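Local structure of ABC-type branched-chain amino acid transport systems periplasmic component-like protein (Thermomonospora curvata, 4N03) at residues L59-V64 and I75-R80; G172-E177 and A216-E221. The protein probably serves as the substrate-binding component of an ABC transporter, holding a fatty acid, seen here as palmitic acid, between its two lobes. One frame throughout, in Å; residues are numbered along the deposited sequence. Where two conformers were deposited one is given.

Contact 1 of 2, residues L59-V64 and I75-R80; sequences LYYEEV and IEAVVR
Ile75 CG2 lies over one face of the Tyr61 ring in a CH-pi contact. The methyl sits 4.0 Å from the ring centroid and 25° off the ring normal. It stands off-centre above the ring, on the CB side, and Ile75 CG2 comes nearest to Tyr61 CG, at 3.7 Å. Ala77 CB approaches the same ring obliquely, 4.0 Å from Tyr61 CD2. The contact belongs to a beta-alpha-beta unit made of strand 33-40, helix 47-66 and strand 74-81, in one lobe of a periplasmic binding protein fold. The helix runs back over the sheet, nearly antiparallel to the edge strand 74-81, at 160° between the two short segments. Their axes come within 8.6 Å. No hydrogen bond crosses the interface. The Tyr61 side chain also touches Leu36 on strand 33-40, and Ala318 and Val321 on helix 309-330. Its hydroxyl is hydrogen-bonded to Gln57 OE1, one helical turn earlier. With a leucine in place of Tyr61, Ile75 CG2 would probably lose the aromatic face it rests on, and Gln57 OE1 would be left without its hydroxyl mate. Ile75 makes a second contact through its longer branch. Ile75 CG1 stands anti to the carbonyl carbon (chi1 -65°), and the chain continues extended toward the helix. Its end, Ile75 CD1, meets Val64 CG1 at 4.0 Å.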
ATOM      1  N   LEU A  59      -6.048  12.256  11.146  1.00 13.83           N
ATOM      2  CA  LEU A  59      -5.178  12.713  12.208  1.00 15.35           C
ATOM      3  C   LEU A  59      -4.193  13.754  11.707  1.00 14.51           C
ATOM      4  O   LEU A  59      -4.047  14.842  12.317  1.00 15.59           O
ATOM      5  CB  LEU A  59      -4.415  11.526  12.798  1.00 15.48           C
ATOM      6  CG  LEU A  59      -3.414  11.896  13.904  1.00 16.06           C
ATOM      7  CD1 LEU A  59      -4.001  12.504  15.142  1.00 18.87           C
ATOM      8  CD2 LEU A  59      -2.580  10.674  14.253  1.00 17.54           C
ATOM      9  N   TYR A  60      -3.538  13.456  10.595  1.00 13.95           N
ATOM     10  CA  TYR A  60      -2.591  14.393  10.009  1.00 14.31           C
ATOM     11  C   TYR A  60      -3.300  15.739   9.668  1.00 14.70           C
ATOM     12  O   TYR A  60      -2.805  16.818   9.986  1.00 15.51           O
ATOM     13  CB  TYR A  60      -1.945  13.774   8.735  1.00 13.26           C
ATOM     14  CG  TYR A  60      -0.646  14.449   8.344  1.00 13.95           C
ATOM     15  CD1 TYR A  60      -0.633  15.692   7.697  1.00 15.15           C
ATOM     16  CD2 TYR A  60       0.574  13.870   8.631  1.00 15.13           C
ATOM     17  CE1 TYR A  60       0.579  16.315   7.388  1.00 14.55           C
ATOM     18  CE2 TYR A  60       1.762  14.478   8.353  1.00 17.02           C
ATOM     19  CZ  TYR A  60       1.766  15.698   7.699  1.00 17.00           C
ATOM     20  OH  TYR A  60       2.963  16.300   7.442  1.00 20.05           O
ATOM     21  N   TYR A  61      -4.436  15.666   8.981  1.00 13.18           N
ATOM     22  CA  TYR A  61      -5.113  16.879   8.540  1.00 14.18           C
ATOM     23  C   TYR A  61      -5.594  17.676   9.758  1.00 15.28           C
ATOM     24  O   TYR A  61      -5.539  18.898   9.723  1.00 17.07           O
ATOM     25  CB  TYR A  61      -6.281  16.593   7.599  1.00 13.37           C
ATOM     26  CG  TYR A  61      -5.885  15.828   6.351  1.00 12.68           C
ATOM     27  CD1 TYR A  61      -4.688  16.086   5.695  1.00 11.80           C
ATOM     28  CD2 TYR A  61      -6.662  14.810   5.869  1.00 12.39           C
ATOM     29  CE1 TYR A  61      -4.300  15.371   4.587  1.00 11.63           C
ATOM     30  CE2 TYR A  61      -6.273  14.086   4.726  1.00 12.15           C
ATOM     31  CZ  TYR A  61      -5.081  14.358   4.109  1.00 10.86           C
ATOM     32  OH  TYR A  61      -4.618  13.648   3.028  1.00 11.92           O
ATOM     33  N   GLU A  62      -6.077  17.015  10.801  1.00 15.00           N
ATOM     34  CA  GLU A  62      -6.440  17.725  12.040  1.00 15.56           C
ATOM     35  C   GLU A  62      -5.219  18.460  12.605  1.00 16.98           C
ATOM     36  O   GLU A  62      -5.358  19.619  13.090  1.00 19.52           O
ATOM     37  CB  GLU A  62      -7.024  16.746  13.057  1.00 18.35           C
ATOM     38  CG  GLU A  62      -7.194  17.302  14.472  1.00 24.22           C
ATOM     39  CD  GLU A  62      -7.567  16.209  15.479  1.00 31.24           C
ATOM     40  OE1 GLU A  62      -8.778  15.919  15.601  1.00 43.62           O
ATOM     41  OE2 GLU A  62      -6.641  15.641  16.142  1.00 37.13           O
ATOM     42  N   GLU A  63      -4.077  17.823  12.728  1.00 17.02           N
ATOM     43  CA  GLU A  63      -2.859  18.475  13.217  1.00 19.16           C
ATOM     44  C   GLU A  63      -2.503  19.705  12.375  1.00 17.60           C
ATOM     45  O   GLU A  63      -2.153  20.758  12.915  1.00 20.84           O
ATOM     46  CB  GLU A  63      -1.686  17.497  13.226  1.00 18.29           C
ATOM     47  CG  GLU A  63      -1.867  16.399  14.260  1.00 18.10           C
ATOM     48  CD  GLU A  63      -0.890  15.239  14.123  1.00 19.36           C
ATOM     49  OE1 GLU A  63      -0.191  15.099  13.076  1.00 20.83           O
ATOM     50  OE2 GLU A  63      -0.849  14.422  15.096  1.00 21.35           O
ATOM     51  N   VAL A  64      -2.610  19.575  11.046  1.00 16.99           N
ATOM     52  CA  VAL A  64      -2.383  20.687  10.159  1.00 18.31           C
ATOM     53  C   VAL A  64      -3.383  21.814  10.375  1.00 17.43           C
ATOM     54  O   VAL A  64      -2.990  23.017  10.454  1.00 20.87           O
ATOM     55  CB  VAL A  64      -2.415  20.225   8.668  1.00 18.27           C
ATOM     56  CG1 VAL A  64      -2.438  21.428   7.761  1.00 18.83           C
ATOM     57  CG2 VAL A  64      -1.212  19.350   8.359  1.00 17.76           C
ATOM     58  N   ILE A  75      -8.215  22.012   5.753  1.00 16.23           N
ATOM     59  CA  ILE A  75      -8.317  20.798   4.936  1.00 15.19           C
ATOM     60  C   ILE A  75      -9.536  20.004   5.397  1.00 16.88           C
ATOM     61  O   ILE A  75      -9.687  19.737   6.599  1.00 18.89           O
ATOM     62  CB  ILE A  75      -7.040  19.948   5.064  1.00 17.60           C
ATOM     63  CG1 ILE A  75      -5.850  20.705   4.476  1.00 18.24           C
ATOM     64  CG2 ILE A  75      -7.229  18.605   4.361  1.00 16.75           C
ATOM     65  CD1 ILE A  75      -4.519  20.017   4.650  1.00 20.55           C
ATOM     66  N   GLU A  76     -10.420  19.657   4.466  1.00 16.52           N
ATOM     67  CA  GLU A  76     -11.607  18.830   4.692  0.60 17.67           C
ATOM     68  C   GLU A  76     -11.501  17.601   3.798  1.00 17.68           C
ATOM     69  O   GLU A  76     -11.541  17.739   2.570  1.00 19.74           O
ATOM     70  CB  GLU A  76     -12.875  19.594   4.260  0.60 20.75           C
ATOM     71  CG  GLU A  76     -14.198  18.820   4.293  0.60 23.02           C
ATOM     72  CD  GLU A  76     -15.356  19.569   3.637  0.60 30.26           C
ATOM     73  OE1 GLU A  76     -15.449  20.803   3.809  0.60 42.53           O
ATOM     74  OE2 GLU A  76     -16.187  18.928   2.957  0.60 36.84           O
ATOM     75  N   ALA A  77     -11.425  16.440   4.396  1.00 15.45           N
ATOM     76  CA  ALA A  77     -11.352  15.191   3.655  1.00 15.27           C
ATOM     77  C   ALA A  77     -12.693  14.500   3.652  1.00 14.76           C
ATOM     78  O   ALA A  77     -13.252  14.255   4.744  1.00 20.56           O
ATOM     79  CB  ALA A  77     -10.330  14.268   4.273  1.00 18.92           C
ATOM     80  N   VAL A  78     -13.254  14.297   2.475  1.00 13.25           N
ATOM     81  CA  VAL A  78     -14.488  13.560   2.321  0.60 12.71           C
ATOM     82  C   VAL A  78     -14.174  12.118   1.994  1.00 13.78           C
ATOM     83  O   VAL A  78     -13.260  11.833   1.235  1.00 16.78           O
ATOM     84  CB  VAL A  78     -15.441  14.163   1.281  0.60 16.74           C
ATOM     85  CG1 VAL A  78     -15.728  15.608   1.621  0.60 18.61           C
ATOM     86  CG2 VAL A  78     -14.909  14.077  -0.122  0.60 17.23           C
ATOM     87  N   VAL A  79     -14.896  11.233   2.670  1.00 14.29           N
ATOM     88  CA  VAL A  79     -14.575   9.820   2.670  1.00 13.92           C
ATOM     89  C   VAL A  79     -15.683   9.025   2.051  1.00 15.46           C
ATOM     90  O   VAL A  79     -16.827   9.133   2.487  1.00 19.04           O
ATOM     91  CB  VAL A  79     -14.285   9.276   4.091  1.00 15.96           C
ATOM     92  CG1 VAL A  79     -14.021   7.789   4.073  1.00 16.66           C
ATOM     93  CG2 VAL A  79     -13.139  10.021   4.712  1.00 15.48           C
ATOM     94  N   ARG A  80     -15.329   8.194   1.063  1.00 14.21           N
ATOM     95  CA  ARG A  80     -16.244   7.252   0.429  0.60 15.21           C
ATOM     96  C   ARG A  80     -15.705   5.826   0.519  1.00 13.34           C
ATOM     97  O   ARG A  80     -14.503   5.592   0.439  1.00 13.99           O
ATOM     98  CB  ARG A  80     -16.495   7.584  -1.033  0.60 18.00           C
ATOM     99  CG  ARG A  80     -17.362   8.807  -1.263  0.60 22.34           C
ATOM    100  CD  ARG A  80     -18.820   8.500  -0.993  0.60 24.61           C
ATOM    101  NE  ARG A  80     -19.633   9.634  -1.393  0.60 28.86           N
ATOM    102  CZ  ARG A  80     -19.779  10.730  -0.670  0.60 26.25           C
ATOM    103  NH1 ARG A  80     -19.201  10.826   0.517  0.60 24.37           N
ATOM    104  NH2 ARG A  80     -20.523  11.713  -1.139  0.60 30.00           N
TER

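Contact 2 of 2, residues G172-E177 and A216-E221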
ATOM      1  N   GLY A 172       4.668 -21.902  -4.783  1.00 10.25           N
ATOM      2  CA  GLY A 172       3.250 -21.822  -5.076  1.00 10.30           C
ATOM      3  C   GLY A 172       2.722 -20.477  -4.735  1.00 10.24           C
ATOM      4  O   GLY A 172       2.764 -20.119  -3.550  1.00 14.35           O
ATOM      5  N   HIS A 173       2.169 -19.747  -5.699  1.00  9.47           N
ATOM      6  CA  HIS A 173       1.717 -18.379  -5.468  1.00  9.32           C
ATOM      7  C   HIS A 173       0.227 -18.291  -5.652  1.00  9.71           C
ATOM      8  O   HIS A 173      -0.316 -18.483  -6.740  1.00 10.15           O
ATOM      9  CB  HIS A 173       2.463 -17.445  -6.422  1.00  9.55           C
ATOM     10  CG  HIS A 173       2.359 -16.000  -6.038  1.00  9.47           C
ATOM     11  ND1 HIS A 173       3.235 -15.073  -6.527  1.00 10.18           N
ATOM     12  CD2 HIS A 173       1.486 -15.344  -5.214  1.00  9.26           C
ATOM     13  CE1 HIS A 173       2.901 -13.891  -6.034  1.00  9.24           C
ATOM     14  NE2 HIS A 173       1.848 -14.028  -5.231  1.00  9.56           N
ATOM     15  N   VAL A 174      -0.470 -18.048  -4.543  1.00  9.50           N
ATOM     16  CA  VAL A 174      -1.893 -17.827  -4.503  1.00  9.86           C
ATOM     17  C   VAL A 174      -2.110 -16.348  -4.659  1.00  9.10           C
ATOM     18  O   VAL A 174      -1.561 -15.567  -3.839  1.00  9.86           O
ATOM     19  CB  VAL A 174      -2.481 -18.316  -3.154  1.00 10.18           C
ATOM     20  CG1 VAL A 174      -3.970 -18.002  -3.063  1.00 12.08           C
ATOM     21  CG2 VAL A 174      -2.246 -19.808  -2.940  1.00 11.26           C
ATOM     22  N   TYR A 175      -2.895 -15.886  -5.639  1.00  9.87           N
ATOM     23  CA  TYR A 175      -2.916 -14.453  -5.938  1.00  9.31           C
ATOM     24  C   TYR A 175      -4.276 -13.982  -6.349  1.00  9.52           C
ATOM     25  O   TYR A 175      -4.963 -14.661  -7.170  1.00  9.77           O
ATOM     26  CB  TYR A 175      -1.830 -14.150  -7.038  1.00  9.72           C
ATOM     27  CG  TYR A 175      -2.159 -14.714  -8.413  1.00  9.43           C
ATOM     28  CD1 TYR A 175      -1.882 -16.026  -8.752  1.00 10.28           C
ATOM     29  CD2 TYR A 175      -2.813 -13.922  -9.333  1.00  9.67           C
ATOM     30  CE1 TYR A 175      -2.257 -16.537 -10.016  1.00 10.82           C
ATOM     31  CE2 TYR A 175      -3.170 -14.440 -10.591  1.00 10.78           C
ATOM     32  CZ  TYR A 175      -2.907 -15.737 -10.907  1.00 10.88           C
ATOM     33  OH  TYR A 175      -3.329 -16.242 -12.148  1.00 12.05           O
ATOM     34  N   PHE A 176      -4.654 -12.773  -5.935  1.00  9.67           N
ATOM     35  CA  PHE A 176      -5.828 -12.121  -6.419  1.00  9.06           C
ATOM     36  C   PHE A 176      -5.626 -11.836  -7.915  1.00  9.58           C
ATOM     37  O   PHE A 176      -4.722 -11.136  -8.318  1.00 10.28           O
ATOM     38  CB  PHE A 176      -6.074 -10.794  -5.705  1.00  9.60           C
ATOM     39  CG  PHE A 176      -6.721 -10.828  -4.340  1.00  9.54           C
ATOM     40  CD1 PHE A 176      -7.199 -11.955  -3.759  1.00  9.95           C
ATOM     41  CD2 PHE A 176      -6.875  -9.637  -3.662  1.00 10.44           C
ATOM     42  CE1 PHE A 176      -7.831 -11.904  -2.516  1.00 10.65           C
ATOM     43  CE2 PHE A 176      -7.482  -9.562  -2.412  1.00 10.91           C
ATOM     44  CZ  PHE A 176      -7.937 -10.696  -1.851  1.00 10.22           C
ATOM     45  N   GLU A 177      -6.540 -12.326  -8.736  1.00 10.18           N
ATOM     46  CA  GLU A 177      -6.501 -12.108 -10.167  0.60 10.60           C
ATOM     47  C   GLU A 177      -6.459 -10.609 -10.482  1.00 11.10           C
ATOM     48  O   GLU A 177      -7.099  -9.773  -9.817  1.00 10.73           O
ATOM     49  CB  GLU A 177      -7.718 -12.809 -10.826  0.60 12.77           C
ATOM     50  CG  GLU A 177      -9.081 -12.282 -10.390  0.60 13.14           C
ATOM     51  CD  GLU A 177     -10.294 -12.752 -11.164  0.60 15.53           C
ATOM     52  OE1 GLU A 177     -10.253 -13.757 -11.859  0.60 15.80           O
ATOM     53  OE2 GLU A 177     -11.328 -12.062 -11.064  0.60 18.42           O
ATOM     54  N   ALA A 216      -4.862 -27.654  -0.405  1.00 13.81           N
ATOM     55  CA  ALA A 216      -4.808 -29.008  -0.941  1.00 15.63           C
ATOM     56  C   ALA A 216      -3.987 -29.035  -2.240  1.00 14.45           C
ATOM     57  O   ALA A 216      -3.187 -29.950  -2.478  1.00 15.72           O
ATOM     58  CB  ALA A 216      -6.217 -29.553  -1.214  1.00 16.49           C
ATOM     59  N   ALA A 217      -4.202 -28.037  -3.095  1.00 13.37           N
ATOM     60  CA  ALA A 217      -3.481 -27.996  -4.355  1.00 14.40           C
ATOM     61  C   ALA A 217      -1.981 -27.756  -4.134  1.00 14.42           C
ATOM     62  O   ALA A 217      -1.145 -28.381  -4.788  1.00 15.94           O
ATOM     63  CB  ALA A 217      -4.065 -26.926  -5.256  1.00 15.40           C
ATOM     64  N   LEU A 218      -1.633 -26.840  -3.221  1.00 13.65           N
ATOM     65  CA  LEU A 218      -0.245 -26.596  -2.873  1.00 14.63           C
ATOM     66  C   LEU A 218       0.460 -27.861  -2.376  1.00 14.93           C
ATOM     67  O   LEU A 218       1.615 -28.129  -2.712  1.00 14.81           O
ATOM     68  CB  LEU A 218      -0.144 -25.483  -1.824  1.00 12.75           C
ATOM     69  CG  LEU A 218      -0.542 -24.104  -2.322  1.00 12.09           C
ATOM     70  CD1 LEU A 218      -0.846 -23.214  -1.153  1.00 12.82           C
ATOM     71  CD2 LEU A 218       0.560 -23.492  -3.160  1.00 13.08           C
ATOM     72  N   ALA A 219      -0.225 -28.632  -1.540  1.00 14.79           N
ATOM     73  CA  ALA A 219       0.318 -29.858  -1.018  1.00 16.10           C
ATOM     74  C   ALA A 219       0.490 -30.884  -2.149  1.00 16.89           C
ATOM     75  O   ALA A 219       1.515 -31.561  -2.226  1.00 17.67           O
ATOM     76  CB  ALA A 219      -0.584 -30.388   0.071  1.00 17.47           C
ATOM     77  N   LYS A 220      -0.507 -31.008  -3.011  1.00 17.74           N
ATOM     78  CA  LYS A 220      -0.411 -31.959  -4.125  1.00 17.49           C
ATOM     79  C   LYS A 220       0.773 -31.666  -5.026  1.00 17.53           C
ATOM     80  O   LYS A 220       1.454 -32.584  -5.535  1.00 20.65           O
ATOM     81  CB  LYS A 220      -1.702 -31.933  -4.925  1.00 20.31           C
ATOM     82  CG  LYS A 220      -1.734 -32.898  -6.086  1.00 23.44           C
ATOM     83  CD  LYS A 220      -3.129 -33.020  -6.682  1.00 30.37           C
ATOM     84  CE  LYS A 220      -3.210 -34.210  -7.636  1.00 33.32           C
ATOM     85  NZ  LYS A 220      -4.615 -34.412  -8.087  1.00 39.92           N
ATOM     86  N   GLU A 221       1.032 -30.390  -5.240  1.00 16.45           N
ATOM     87  CA  GLU A 221       2.168 -29.945  -6.021  1.00 16.81           C
ATOM     88  C   GLU A 221       3.505 -30.015  -5.315  1.00 16.17           C
ATOM     89  O   GLU A 221       4.567 -29.768  -5.956  1.00 18.12           O
ATOM     90  CB  GLU A 221       1.913 -28.551  -6.527  1.00 18.06           C
ATOM     91  CG  GLU A 221       0.982 -28.491  -7.688  1.00 21.60           C
ATOM     92  CD  GLU A 221       1.637 -28.881  -9.020  1.00 25.93           C
ATOM     93  OE1 GLU A 221       2.831 -28.622  -9.294  1.00 30.51           O
ATOM     94  OE2 GLU A 221       0.909 -29.388  -9.826  1.00 30.57           O
TER
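Lys220 N bonds to Ala216 O at 2.9 Å, and this helical turn carries Leu218, whose two methyls reach Gly172 and Val174 on the facing strand. Glu221 N bonds to Ala217 O in the same way. Across the interface the contacts are apolar; no hydrogen bond spans it. With chi1 at -68°, Leu218 CG lies beside the backbone N, which sends the fork of the side chain toward the strand. One branch, Leu218 CD2, rests on bare backbone, 3.7 Å from Gly172 CA. A beta carbon on Gly172 would fall 2.3 Å from Leu218 CD2, so this close approach depends on the missing side chain. Helix 212-220 is the crossover between strands 198-204 and 225-229 in the lobe built on the seven-strand sheet of this periplasmic binding protein. Strand 170-176 lies between those two in the sheet, so the helix packs over the middle strand of the three. Gly172 is held in the sheet by backbone bonds to Ala225 and Leu227. Leu218 also touches Ile226, while Val174 touches Ile204 and Leu228, so both neighbouring strands join the buried apolar layer. His173 points away from the helix; its NE2 is hydrogen-bonded to Ser229 OG, and its side chain touches Ala184 and Leu185 of helix 179-195. The other branch, Leu218 CD1, meets Val174 CG2 at 4.1 Å, the two side chains lying roughly perpendicular.

From the N terminus, the chain runs through strand 33-40 and helix 47-66, then turns back into strand 74-81. Contact 1 closes that short loop, with ten residues between its segments. Contact 2 opens much later, at strand 170-176. It closes a longer loop that takes in helix 179-195 and strand 198-204 before helix 212-220 returns to the sheet. The two loops are in series and neither nest nor cross. Contact 1 ties a helix to the edge of the four-strand sheet, and contact 2 ties one to the seven-strand sheet. They lie on opposite sides of the chain's centre, with centres 41 Å apart and nearest atoms about 17 Å apart.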